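Local atomic coordinates of 432aa long hypothetical deoxyribodipyrimidine photolyase (Sulfolobus tokodaii, PDB entry 2E0I), a protein that probably uses light energy to split pyrimidine dimers in damaged DNA, and binds two molecules of flavin-adenine dinucleotide. Residues 1-6 against 27-32; 69-74 against 166-171; 294-299 against 379-384; 386-391 against 405-410. One frame throughout, in Å; residues are numbered along the deposited sequence.

Interaction 1 of 4, residues 1-6 against 27-32; sequences MDCIFI and DRVIPV
Ile4 lies among the side chains of Ile30 and Val32, and its two branches meet different side chains. CG2, anti to the backbone N, reaches CG2 of Val32 at 4.0 Å, while CG1, anti to the carbonyl carbon (chi1 -75°), packs 4.1 Å from CB of Ile30. Beta-branched residues suit these places because they favour the extended backbone and set two branches close beside the strand. On the reverse face the methyls of Val29 are shared out in the same way: CG2 lies 3.9 Å from SG of Cys3, and CG1 is as near to CB of Phe5. The ring of Phe5 leads away from this pair, to an edge-to-face contact with Phe7 and to Leu19 of helix 17-25. That helix joins the two strands into a beta-alpha-beta unit, the opening unit of the parallel alpha/beta photolyase domain. The strands are held in parallel register by alternating bonds, among them Val32 N to Phe5 O at 2.8 Å. Cys3 SG sits between backbone N and carbonyl carbon (chi1 74°) and forms a disulfide with Cys26, which closes the helical excursion covalently. At the N-terminus Met1 N makes a salt bridge of 2.9 Å to Asp27 OD2, approaching from above the carboxylate plane. Asp2 and Arg28 run side by side, OD1 of Asp2 resting 3.2 Å from CD of Arg28, whose guanidinium goes on to a salt bridge with Asp163.

Interaction 2 of 4, residues 69-74 against 166-171; sequences GSRLNV and DSSMNV
At the edge of the parallel sheet, Val74 pairs with Met169 in a single antiparallel bridge, by which the 166-171 loop is laid against outermost strand 73-76. Val74 N donates a hydrogen bond to Met169 O at 2.9 Å, and Met169 N returns a bond of 3.0 Å to Val74 O. Arg71 reinforces this short pairing, its chain extended from CG to NE. NH1 binds Met169 O at 3.1 Å and NH2 binds Ser168 O at 3.2 Å; both acceptors are tilted from the guanidinium plane. Met169 O is thus gripped by two donors, Arg71 NH1 and Val74 N, which reach it from opposite faces of its carbonyl plane. Arginine suits the place because its paired NH groups can serve successive carbonyls of a chain without regular structure. An alanine here would probably leave Ser168 O without its mate across the contact and Met169 O with Val74 N alone, setting the loop freer to shift. Asn73 OD1 lies over one guanidinium face, offset toward the rim, and 2.9 Å from Ser168 OG; it also accepts from Thr165 N. Beyond the polar part, Leu72 and Val171 cross at about a right angle, with CD2 of Leu72 3.6 Å from CG1 of Val171. On the inner flank Asn73 bonds through its backbone to Pro31 and Phe33 of strand 28-35, while Arg71 and Val171 both rest on helix 48-66, touching Asp62.

Interaction 3 of 4, residues 294-299 against 379-384; sequences IDAGMR and KFIKEW
Ala296 points its methyl into the side chains of Phe380, Ile381 and Trp384, where two helices of the FAD-binding helical domain cross. The axes of these short segments pass 8.5 Å apart at 53°, and the small Ala296 suits this close spacing. No hydrogen bond links the segments, and the packing is mainly apolar. Phe380 CG is anti to the backbone N (chi1 179°), and the ring extends toward the other helix, bringing CE2 to 3.6 Å from CB of Ala296. The same CE2 lies 3.9 Å from N of Gly297. Ile381 meets the Ala296 methyl with its backbone CA at 3.9 Å, its CG1 standing farther off. Trp384 presents its CB, 4.2 Å from CB of Ala296, while its indole leads away to Met300 and Ser303 farther along helix 292-304. Within its own helix, Glu383 CG lies over one face of that indole, offset toward the rim. Arg299, about one turn on from Ala296, extends its chain from CG to NE past Trp384; its guanidinium is bound by Gly287 O and Glu387, and its aliphatic CD rests 3.4 Å from the carbonyl O of Trp384.

Interaction 4 of 4, residues 386-391 against 405-410; sequences EELKDV and PGYPSP
Glu387 and Gly406 mark the nearest approach of the two backbones, their CA atoms 6.1 Å apart, with no hydrogen bond crossing between the segments. The 386-391 side is curled by bonds within itself, Lys389 N to Glu386 O and Val391 N to Leu388 O. Gly406 adopts a positive phi of 78°, which glycine tolerates readily, and a side chain here would point at CB of Glu387. Leu388 carries the apolar contact, a CH-pi interaction with CD2 over one face of the Tyr407 ring, 4.1 Å from its centroid and 27° off the normal; its CD1 also lies above the plane, over the centre. This joins two linkers of the FAD-binding helical domain, one before and one after helix 393-396. Glu387 crosses Tyr407 at about a right angle, CG 3.7 Å from the ring atom CD1. An alanine in place of Tyr407 would probably leave Leu388 without the flat surface it covers and Asp295 without the hydroxyl bound to its OD1. Glu387 OE2 and Gly406 O, both acceptors, come within 3.3 Å; Arg288 NH2 makes a salt bridge to the carboxylate and a weak hydrogen bond to the carbonyl, which probably offsets their repulsion, and Arg299 is a second salt-bridge partner of OE2.

The four contacts fall into two touching pairs that follow one another along the chain. Interactions 1 and 2, with centres about 12 Å apart, share the parallel sheet of the N-terminal alpha/beta domain: strands 28-35 and 73-76 are neighbours, and Pro31 O lies 2.9 Å from Asn73 N, a probable hydrogen bond. Interactions 3 and 4, centres about 11 Å apart, belong to the helical FAD-binding domain and meet where Asp295 OD1 approaches Tyr407 OH and where Lys382 NZ reaches Lys389 O. Interaction 1 lies about 47 Å from interaction 3, centre to centre, and on the opposite side of the chain's centre. One pair thus serves the packing of the alpha/beta domain, the other that of the helical domain, without direct contact between them.

Interaction 1 of 4, residues 1-6 against 27-32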
loop_
_atom_site.group_PDB
_atom_site.type_symbol
_atom_site.label_atom_id
_atom_site.label_comp_id
_atom_site.label_asym_id
_atom_site.label_seq_id
_atom_site.Cartn_x
_atom_site.Cartn_y
_atom_site.Cartn_z
ATOM N N MET A 1 -20.057 11.802 -27.221
ATOM C CA MET A 1 -19.111 10.846 -27.865
ATOM C C MET A 1 -19.267 9.462 -27.264
ATOM O O MET A 1 -19.973 9.273 -26.271
ATOM C CB MET A 1 -17.670 11.279 -27.626
ATOM C CG MET A 1 -17.421 12.758 -27.719
ATOM S SD MET A 1 -15.722 13.119 -27.210
ATOM C CE MET A 1 -15.959 13.564 -25.449
ATOM N N ASP A 2 -18.603 8.492 -27.883
ATOM C CA ASP A 2 -18.599 7.124 -27.384
ATOM C C ASP A 2 -17.196 6.964 -26.832
ATOM O O ASP A 2 -16.241 6.802 -27.593
ATOM C CB ASP A 2 -18.827 6.101 -28.501
ATOM C CG ASP A 2 -20.300 5.783 -28.716
ATOM O OD1 ASP A 2 -21.099 5.878 -27.748
ATOM O OD2 ASP A 2 -20.656 5.416 -29.858
ATOM N N CYS A 3 -17.061 7.026 -25.512
ATOM C CA CYS A 3 -15.741 6.905 -24.935
ATOM C C CYS A 3 -15.575 5.796 -23.901
ATOM O O CYS A 3 -16.549 5.164 -23.482
ATOM C CB CYS A 3 -15.308 8.259 -24.368
ATOM S SG CYS A 3 -16.097 8.802 -22.823
ATOM N N ILE A 4 -14.319 5.561 -23.519
ATOM C CA ILE A 4 -13.943 4.515 -22.566
ATOM C C ILE A 4 -13.276 5.016 -21.284
ATOM O O ILE A 4 -12.459 5.940 -21.305
ATOM C CB ILE A 4 -12.963 3.507 -23.231
ATOM C CG1 ILE A 4 -13.728 2.592 -24.181
ATOM C CG2 ILE A 4 -12.208 2.701 -22.183
ATOM C CD1 ILE A 4 -12.856 1.534 -24.812
ATOM N N PHE A 5 -13.636 4.407 -20.164
ATOM C CA PHE A 5 -13.007 4.758 -18.908
ATOM C C PHE A 5 -12.302 3.514 -18.417
ATOM O O PHE A 5 -12.918 2.444 -18.319
ATOM C CB PHE A 5 -13.995 5.179 -17.836
ATOM C CG PHE A 5 -13.330 5.462 -16.525
ATOM C CD1 PHE A 5 -12.564 6.623 -16.357
ATOM C CD2 PHE A 5 -13.359 4.520 -15.500
ATOM C CE1 PHE A 5 -11.826 6.838 -15.187
ATOM C CE2 PHE A 5 -12.627 4.719 -14.325
ATOM C CZ PHE A 5 -11.856 5.882 -14.171
ATOM N N ILE A 6 -11.015 3.653 -18.099
ATOM C CA ILE A 6 -10.232 2.518 -17.632
ATOM C C ILE A 6 -9.957 2.573 -16.136
ATOM O O ILE A 6 -9.261 3.477 -15.659
ATOM C CB ILE A 6 -8.852 2.421 -18.364
ATOM C CG1 ILE A 6 -9.048 2.295 -19.881
ATOM C CG2 ILE A 6 -8.065 1.215 -17.846
ATOM C CD1 ILE A 6 -7.740 2.329 -20.651
ATOM N N ASP A 27 -21.534 10.544 -24.363
ATOM C CA ASP A 27 -22.890 10.019 -24.339
ATOM C C ASP A 27 -22.932 8.668 -23.651
ATOM O O ASP A 27 -23.755 8.433 -22.762
ATOM C CB ASP A 27 -23.436 9.884 -25.759
ATOM C CG ASP A 27 -23.483 11.213 -26.491
ATOM O OD1 ASP A 27 -24.076 12.170 -25.938
ATOM O OD2 ASP A 27 -22.927 11.296 -27.613
ATOM N N ARG A 28 -22.046 7.779 -24.075
ATOM C CA ARG A 28 -21.971 6.450 -23.490
ATOM C C ARG A 28 -20.541 6.227 -22.977
ATOM O O ARG A 28 -19.571 6.727 -23.552
ATOM C CB ARG A 28 -22.344 5.394 -24.540
ATOM C CG ARG A 28 -23.471 5.830 -25.464
ATOM C CD ARG A 28 -23.848 4.771 -26.498
ATOM N NE ARG A 28 -24.672 3.692 -25.935
ATOM C CZ ARG A 28 -25.209 2.692 -26.647
ATOM N NH1 ARG A 28 -25.015 2.620 -27.965
ATOM N NH2 ARG A 28 -25.940 1.756 -26.041
ATOM N N VAL A 29 -20.418 5.499 -21.878
ATOM C CA VAL A 29 -19.115 5.214 -21.317
ATOM C C VAL A 29 -18.975 3.722 -21.051
ATOM O O VAL A 29 -19.785 3.118 -20.342
ATOM C CB VAL A 29 -18.894 5.978 -19.999
ATOM C CG1 VAL A 29 -17.631 5.484 -19.319
ATOM C CG2 VAL A 29 -18.795 7.456 -20.272
ATOM N N ILE A 30 -17.945 3.121 -21.626
ATOM C CA ILE A 30 -17.711 1.704 -21.420
ATOM C C ILE A 30 -16.686 1.514 -20.301
ATOM O O ILE A 30 -15.525 1.901 -20.437
ATOM C CB ILE A 30 -17.197 1.035 -22.706
ATOM C CG1 ILE A 30 -18.222 1.225 -23.826
ATOM C CG2 ILE A 30 -16.963 -0.441 -22.461
ATOM C CD1 ILE A 30 -17.830 0.591 -25.128
ATOM N N PRO A 31 -17.113 0.927 -19.170
ATOM C CA PRO A 31 -16.214 0.696 -18.033
ATOM C C PRO A 31 -15.272 -0.468 -18.325
ATOM O O PRO A 31 -15.703 -1.595 -18.552
ATOM C CB PRO A 31 -17.178 0.421 -16.884
ATOM C CG PRO A 31 -18.317 -0.278 -17.576
ATOM C CD PRO A 31 -18.491 0.497 -18.861
ATOM N N VAL A 32 -13.978 -0.186 -18.306
ATOM C CA VAL A 32 -12.982 -1.192 -18.627
ATOM C C VAL A 32 -11.934 -1.435 -17.557
ATOM O O VAL A 32 -11.570 -0.529 -16.819
ATOM C CB VAL A 32 -12.233 -0.783 -19.930
ATOM C CG1 VAL A 32 -10.928 -1.544 -20.072
ATOM C CG2 VAL A 32 -13.116 -1.027 -21.136
#

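Interaction 2 of 4, residues 69-74 against 166-171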
loop_
_atom_site.group_PDB
_atom_site.type_symbol
_atom_site.label_atom_id
_atom_site.label_comp_id
_atom_site.label_asym_id
_atom_site.label_seq_id
_atom_site.Cartn_x
_atom_site.Cartn_y
_atom_site.Cartn_z
ATOM N N GLY A 69 -27.395 -1.539 -15.762
ATOM C CA GLY A 69 -27.542 -2.092 -17.096
ATOM C C GLY A 69 -26.240 -2.075 -17.859
ATOM O O GLY A 69 -26.191 -1.729 -19.043
ATOM N N SER A 70 -25.174 -2.443 -17.164
ATOM C CA SER A 70 -23.862 -2.485 -17.766
ATOM C C SER A 70 -23.113 -3.596 -17.063
ATOM O O SER A 70 -23.722 -4.478 -16.456
ATOM C CB SER A 70 -23.154 -1.147 -17.558
ATOM O OG SER A 70 -21.911 -1.118 -18.229
ATOM N N ARG A 71 -21.792 -3.567 -17.165
ATOM C CA ARG A 71 -20.955 -4.562 -16.508
ATOM C C ARG A 71 -19.526 -4.200 -16.815
ATOM O O ARG A 71 -19.247 -3.454 -17.752
ATOM C CB ARG A 71 -21.228 -5.988 -17.013
ATOM C CG ARG A 71 -20.671 -6.291 -18.397
ATOM C CD ARG A 71 -20.837 -7.766 -18.759
ATOM N NE ARG A 71 -20.429 -8.068 -20.141
ATOM C CZ ARG A 71 -19.173 -8.090 -20.574
ATOM N NH1 ARG A 71 -18.173 -7.831 -19.748
ATOM N NH2 ARG A 71 -18.908 -8.367 -21.838
ATOM N N LEU A 72 -18.620 -4.734 -16.015
ATOM C CA LEU A 72 -17.213 -4.473 -16.203
ATOM C C LEU A 72 -16.725 -5.219 -17.455
ATOM O O LEU A 72 -16.933 -6.426 -17.599
ATOM C CB LEU A 72 -16.442 -4.932 -14.965
ATOM C CG LEU A 72 -14.982 -4.506 -14.934
ATOM C CD1 LEU A 72 -14.908 -2.986 -15.063
ATOM C CD2 LEU A 72 -14.335 -4.986 -13.640
ATOM N N ASN A 73 -16.094 -4.478 -18.361
ATOM C CA ASN A 73 -15.558 -5.027 -19.598
ATOM C C ASN A 73 -14.085 -5.328 -19.372
ATOM O O ASN A 73 -13.269 -4.408 -19.267
ATOM C CB ASN A 73 -15.716 -4.003 -20.720
ATOM C CG ASN A 73 -17.172 -3.759 -21.084
ATOM O OD1 ASN A 73 -17.774 -4.514 -21.852
ATOM N ND2 ASN A 73 -17.748 -2.708 -20.520
ATOM N N VAL A 74 -13.744 -6.613 -19.308
ATOM C CA VAL A 74 -12.366 -7.015 -19.046
ATOM C C VAL A 74 -11.561 -7.439 -20.270
ATOM O O VAL A 74 -12.061 -8.126 -21.158
ATOM C CB VAL A 74 -12.322 -8.156 -18.011
ATOM C CG1 VAL A 74 -10.883 -8.532 -17.707
ATOM C CG2 VAL A 74 -13.049 -7.727 -16.742
ATOM N N ASP A 166 -19.791 -6.253 -26.221
ATOM C CA ASP A 166 -20.048 -7.681 -26.237
ATOM C C ASP A 166 -18.795 -8.541 -26.330
ATOM O O ASP A 166 -18.704 -9.565 -25.658
ATOM C CB ASP A 166 -21.005 -8.022 -27.377
ATOM C CG ASP A 166 -22.440 -7.628 -27.065
ATOM O OD1 ASP A 166 -23.336 -7.934 -27.885
ATOM O OD2 ASP A 166 -22.674 -7.016 -25.996
ATOM N N SER A 167 -17.830 -8.123 -27.145
ATOM C CA SER A 167 -16.597 -8.887 -27.303
ATOM C C SER A 167 -15.879 -9.184 -25.971
ATOM O O SER A 167 -15.609 -10.345 -25.655
ATOM C CB SER A 167 -15.631 -8.159 -28.263
ATOM O OG SER A 167 -15.025 -7.010 -27.674
ATOM N N SER A 168 -15.595 -8.136 -25.196
ATOM C CA SER A 168 -14.877 -8.243 -23.924
ATOM C C SER A 168 -15.281 -9.395 -23.018
ATOM O O SER A 168 -16.410 -9.867 -23.055
ATOM C CB SER A 168 -15.023 -6.946 -23.129
ATOM O OG SER A 168 -16.309 -6.865 -22.529
ATOM N N MET A 169 -14.332 -9.833 -22.199
ATOM C CA MET A 169 -14.574 -10.893 -21.237
ATOM C C MET A 169 -15.195 -10.204 -20.027
ATOM O O MET A 169 -15.293 -8.973 -19.982
ATOM C CB MET A 169 -13.258 -11.540 -20.796
ATOM C CG MET A 169 -12.424 -12.140 -21.900
ATOM S SD MET A 169 -10.878 -12.821 -21.278
ATOM C CE MET A 169 -9.739 -11.397 -21.514
ATOM N N ASN A 170 -15.599 -10.994 -19.040
ATOM C CA ASN A 170 -16.183 -10.443 -17.829
ATOM C C ASN A 170 -15.346 -10.848 -16.616
ATOM O O ASN A 170 -14.461 -11.692 -16.726
ATOM C CB ASN A 170 -17.622 -10.918 -17.690
ATOM C CG ASN A 170 -17.771 -12.378 -17.990
ATOM O OD1 ASN A 170 -17.196 -13.226 -17.302
ATOM N ND2 ASN A 170 -18.541 -12.692 -19.027
ATOM N N VAL A 171 -15.620 -10.241 -15.466
ATOM C CA VAL A 171 -14.865 -10.522 -14.251
ATOM C C VAL A 171 -14.553 -11.984 -13.964
ATOM O O VAL A 171 -13.554 -12.281 -13.306
ATOM C CB VAL A 171 -15.558 -9.925 -13.042
ATOM C CG1 VAL A 171 -15.360 -8.438 -13.048
ATOM C CG2 VAL A 171 -17.028 -10.256 -13.072
#

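Interaction 3 of 4, residues 294-299 against 379-384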
loop_
_atom_site.group_PDB
_atom_site.type_symbol
_atom_site.label_atom_id
_atom_site.label_comp_id
_atom_site.label_asym_id
_atom_site.label_seq_id
_atom_site.Cartn_x
_atom_site.Cartn_y
_atom_site.Cartn_z
ATOM N N ILE A 294 8.754 -9.111 17.322
ATOM C CA ILE A 294 9.150 -9.145 15.916
ATOM C C ILE A 294 8.575 -10.404 15.266
ATOM O O ILE A 294 8.021 -10.348 14.178
ATOM C CB ILE A 294 10.699 -9.150 15.761
ATOM C CG1 ILE A 294 11.300 -7.922 16.454
ATOM C CG2 ILE A 294 11.084 -9.148 14.286
ATOM C CD1 ILE A 294 10.845 -6.587 15.887
ATOM N N ASP A 295 8.705 -11.535 15.943
ATOM C CA ASP A 295 8.187 -12.802 15.444
ATOM C C ASP A 295 6.684 -12.757 15.264
ATOM O O ASP A 295 6.157 -13.247 14.271
ATOM C CB ASP A 295 8.552 -13.922 16.409
ATOM C CG ASP A 295 10.045 -14.180 16.444
ATOM O OD1 ASP A 295 10.562 -14.616 17.498
ATOM O OD2 ASP A 295 10.703 -13.948 15.404
ATOM N N ALA A 296 5.991 -12.170 16.230
ATOM C CA ALA A 296 4.548 -12.074 16.145
ATOM C C ALA A 296 4.188 -11.254 14.916
ATOM O O ALA A 296 3.329 -11.650 14.121
ATOM C CB ALA A 296 4.000 -11.426 17.388
ATOM N N GLY A 297 4.855 -10.116 14.751
ATOM C CA GLY A 297 4.582 -9.270 13.605
ATOM C C GLY A 297 4.703 -9.995 12.273
ATOM O O GLY A 297 3.743 -10.060 11.502
ATOM N N MET A 298 5.878 -10.551 11.994
ATOM C CA MET A 298 6.098 -11.248 10.740
ATOM C C MET A 298 5.110 -12.378 10.528
ATOM O O MET A 298 4.555 -12.531 9.435
ATOM C CB MET A 298 7.527 -11.781 10.671
ATOM C CG MET A 298 8.592 -10.687 10.750
ATOM S SD MET A 298 8.394 -9.357 9.540
ATOM C CE MET A 298 8.870 -10.207 7.989
ATOM N N ARG A 299 4.870 -13.168 11.568
ATOM C CA ARG A 299 3.943 -14.278 11.425
ATOM C C ARG A 299 2.554 -13.787 11.074
ATOM O O ARG A 299 1.908 -14.351 10.187
ATOM C CB ARG A 299 3.913 -15.129 12.688
ATOM C CG ARG A 299 5.198 -15.876 12.886
ATOM C CD ARG A 299 5.122 -16.861 14.017
ATOM N NE ARG A 299 6.455 -17.357 14.345
ATOM C CZ ARG A 299 6.695 -18.317 15.228
ATOM N NH1 ARG A 299 5.682 -18.893 15.867
ATOM N NH2 ARG A 299 7.947 -18.688 15.489
ATOM N N LYS A 379 -0.567 -10.328 24.774
ATOM C CA LYS A 379 -1.732 -10.876 24.089
ATOM C C LYS A 379 -1.493 -11.025 22.584
ATOM O O LYS A 379 -1.852 -12.048 21.988
ATOM C CB LYS A 379 -2.964 -9.996 24.333
ATOM C CG LYS A 379 -3.536 -10.099 25.747
ATOM C CD LYS A 379 -4.917 -9.433 25.852
ATOM C CE LYS A 379 -5.573 -9.643 27.232
ATOM N NZ LYS A 379 -4.856 -8.968 28.370
ATOM N N PHE A 380 -0.892 -10.003 21.972
ATOM C CA PHE A 380 -0.595 -10.028 20.540
ATOM C C PHE A 380 0.409 -11.129 20.241
ATOM O O PHE A 380 0.239 -11.910 19.301
ATOM C CB PHE A 380 -0.011 -8.694 20.076
ATOM C CG PHE A 380 0.331 -8.661 18.610
ATOM C CD1 PHE A 380 -0.675 -8.749 17.641
ATOM C CD2 PHE A 380 1.657 -8.545 18.190
ATOM C CE1 PHE A 380 -0.361 -8.720 16.273
ATOM C CE2 PHE A 380 1.978 -8.515 16.828
ATOM C CZ PHE A 380 0.970 -8.604 15.870
ATOM N N ILE A 381 1.459 -11.180 21.051
ATOM C CA ILE A 381 2.497 -12.178 20.894
ATOM C C ILE A 381 1.923 -13.584 21.018
ATOM O O ILE A 381 2.202 -14.452 20.189
ATOM C CB ILE A 381 3.600 -11.965 21.940
ATOM C CG1 ILE A 381 4.348 -10.671 21.615
ATOM C CG2 ILE A 381 4.544 -13.143 21.957
ATOM C CD1 ILE A 381 5.377 -10.266 22.634
ATOM N N LYS A 382 1.107 -13.802 22.045
ATOM C CA LYS A 382 0.499 -15.111 22.275
ATOM C C LYS A 382 -0.458 -15.507 21.152
ATOM O O LYS A 382 -0.654 -16.696 20.874
ATOM C CB LYS A 382 -0.251 -15.115 23.609
ATOM C CG LYS A 382 0.620 -15.321 24.836
ATOM C CD LYS A 382 -0.164 -14.975 26.098
ATOM C CE LYS A 382 0.538 -15.446 27.348
ATOM N NZ LYS A 382 0.558 -16.929 27.377
ATOM N N GLU A 383 -1.046 -14.507 20.505
ATOM C CA GLU A 383 -1.990 -14.759 19.429
ATOM C C GLU A 383 -1.308 -15.216 18.155
ATOM O O GLU A 383 -1.925 -15.889 17.331
ATOM C CB GLU A 383 -2.804 -13.499 19.138
ATOM C CG GLU A 383 -3.926 -13.713 18.137
ATOM C CD GLU A 383 -4.985 -14.676 18.651
ATOM O OE1 GLU A 383 -5.601 -14.381 19.709
ATOM O OE2 GLU A 383 -5.199 -15.728 17.999
ATOM N N TRP A 384 -0.037 -14.872 17.986
ATOM C CA TRP A 384 0.646 -15.254 16.765
ATOM C C TRP A 384 1.872 -16.148 16.894
ATOM O O TRP A 384 2.277 -16.790 15.920
ATOM C CB TRP A 384 0.985 -14.001 15.962
ATOM C CG TRP A 384 -0.241 -13.224 15.570
ATOM C CD1 TRP A 384 -0.748 -12.118 16.191
ATOM C CD2 TRP A 384 -1.136 -13.525 14.495
ATOM N NE1 TRP A 384 -1.904 -11.710 15.571
ATOM C CE2 TRP A 384 -2.166 -12.557 14.527
ATOM C CE3 TRP A 384 -1.167 -14.518 13.506
ATOM C CZ2 TRP A 384 -3.220 -12.553 13.606
ATOM C CZ3 TRP A 384 -2.211 -14.513 12.590
ATOM C CH2 TRP A 384 -3.224 -13.536 12.646
#

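Interaction 4 of 4, residues 386-391 against 405-410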
loop_
_atom_site.group_PDB
_atom_site.type_symbol
_atom_site.label_atom_id
_atom_site.label_comp_id
_atom_site.label_asym_id
_atom_site.label_seq_id
_atom_site.Cartn_x
_atom_site.Cartn_y
_atom_site.Cartn_z
ATOM N N GLU A 386 2.921 -19.359 18.248
ATOM C CA GLU A 386 2.465 -20.644 18.780
ATOM C C GLU A 386 3.142 -21.117 20.069
ATOM O O GLU A 386 2.482 -21.351 21.081
ATOM C CB GLU A 386 2.640 -21.720 17.708
ATOM C CG GLU A 386 1.702 -22.899 17.854
ATOM C CD GLU A 386 0.237 -22.503 17.680
ATOM O OE1 GLU A 386 -0.630 -23.410 17.686
ATOM O OE2 GLU A 386 -0.046 -21.287 17.542
ATOM N N GLU A 387 4.458 -21.271 20.014
ATOM C CA GLU A 387 5.240 -21.733 21.154
ATOM C C GLU A 387 5.104 -20.929 22.465
ATOM O O GLU A 387 5.100 -21.507 23.551
ATOM C CB GLU A 387 6.718 -21.837 20.742
ATOM C CG GLU A 387 7.208 -20.744 19.763
ATOM C CD GLU A 387 7.006 -21.091 18.272
ATOM O OE1 GLU A 387 5.868 -21.417 17.872
ATOM O OE2 GLU A 387 7.989 -21.021 17.497
ATOM N N LEU A 388 4.980 -19.611 22.381
ATOM C CA LEU A 388 4.862 -18.817 23.594
ATOM C C LEU A 388 3.419 -18.717 24.052
ATOM O O LEU A 388 3.102 -17.955 24.961
ATOM C CB LEU A 388 5.409 -17.414 23.356
ATOM C CG LEU A 388 6.807 -17.327 22.750
ATOM C CD1 LEU A 388 7.261 -15.881 22.762
ATOM C CD2 LEU A 388 7.772 -18.194 23.536
ATOM N N LYS A 389 2.545 -19.491 23.422
ATOM C CA LYS A 389 1.126 -19.462 23.748
ATOM C C LYS A 389 0.781 -19.596 25.228
ATOM O O LYS A 389 -0.221 -19.039 25.682
ATOM C CB LYS A 389 0.382 -20.543 22.955
ATOM C CG LYS A 389 -1.098 -20.660 23.302
ATOM C CD LYS A 389 -1.783 -19.299 23.233
ATOM C CE LYS A 389 -3.189 -19.335 23.818
ATOM N NZ LYS A 389 -4.102 -20.188 23.005
ATOM N N ASP A 390 1.597 -20.324 25.987
ATOM C CA ASP A 390 1.305 -20.512 27.408
ATOM C C ASP A 390 2.332 -19.946 28.372
ATOM O O ASP A 390 2.156 -20.021 29.585
ATOM C CB ASP A 390 1.082 -21.995 27.704
ATOM C CG ASP A 390 -0.038 -22.589 26.865
ATOM O OD1 ASP A 390 0.182 -22.815 25.655
ATOM O OD2 ASP A 390 -1.144 -22.813 27.404
ATOM N N VAL A 391 3.405 -19.380 27.835
ATOM C CA VAL A 391 4.431 -18.781 28.673
ATOM C C VAL A 391 3.837 -17.496 29.251
ATOM O O VAL A 391 3.247 -16.701 28.528
ATOM C CB VAL A 391 5.690 -18.433 27.849
ATOM C CG1 VAL A 391 6.777 -17.869 28.755
ATOM C CG2 VAL A 391 6.187 -19.664 27.121
ATOM N N PRO A 405 10.965 -24.079 25.186
ATOM C CA PRO A 405 11.032 -25.096 24.134
ATOM C C PRO A 405 10.389 -24.679 22.823
ATOM O O PRO A 405 9.312 -24.083 22.811
ATOM C CB PRO A 405 10.312 -26.280 24.764
ATOM C CG PRO A 405 9.254 -25.603 25.579
ATOM C CD PRO A 405 10.037 -24.496 26.253
ATOM N N GLY A 406 11.057 -25.000 21.722
ATOM C CA GLY A 406 10.518 -24.680 20.413
ATOM C C GLY A 406 10.651 -23.241 19.960
ATOM O O GLY A 406 10.347 -22.924 18.814
ATOM N N TYR A 407 11.096 -22.361 20.846
ATOM C CA TYR A 407 11.255 -20.966 20.473
ATOM C C TYR A 407 12.727 -20.598 20.482
ATOM O O TYR A 407 13.363 -20.578 21.525
ATOM C CB TYR A 407 10.488 -20.063 21.434
ATOM C CG TYR A 407 10.504 -18.612 21.032
ATOM C CD1 TYR A 407 9.897 -18.187 19.856
ATOM C CD2 TYR A 407 11.125 -17.666 21.827
ATOM C CE1 TYR A 407 9.908 -16.852 19.487
ATOM C CE2 TYR A 407 11.146 -16.331 21.470
ATOM C CZ TYR A 407 10.537 -15.927 20.302
ATOM O OH TYR A 407 10.569 -14.596 19.962
ATOM N N PRO A 408 13.282 -20.289 19.306
ATOM C CA PRO A 408 14.692 -19.925 19.198
ATOM C C PRO A 408 15.011 -18.746 20.083
ATOM O O PRO A 408 14.182 -17.852 20.259
ATOM C CB PRO A 408 14.842 -19.578 17.727
ATOM C CG PRO A 408 13.526 -18.963 17.421
ATOM C CD PRO A 408 12.568 -19.939 18.067
ATOM N N SER A 409 16.208 -18.746 20.652
ATOM C CA SER A 409 16.625 -17.643 21.501
ATOM C C SER A 409 17.134 -16.558 20.560
ATOM O O SER A 409 17.463 -16.837 19.403
ATOM C CB SER A 409 17.731 -18.093 22.456
ATOM O OG SER A 409 18.781 -18.710 21.740
ATOM N N PRO A 410 17.189 -15.308 21.032
ATOM C CA PRO A 410 17.663 -14.210 20.186
ATOM C C PRO A 410 18.794 -14.605 19.240
ATOM O O PRO A 410 19.813 -15.124 19.674
ATOM C CB PRO A 410 18.066 -13.132 21.202
ATOM C CG PRO A 410 18.050 -13.845 22.553
ATOM C CD PRO A 410 16.957 -14.840 22.404
#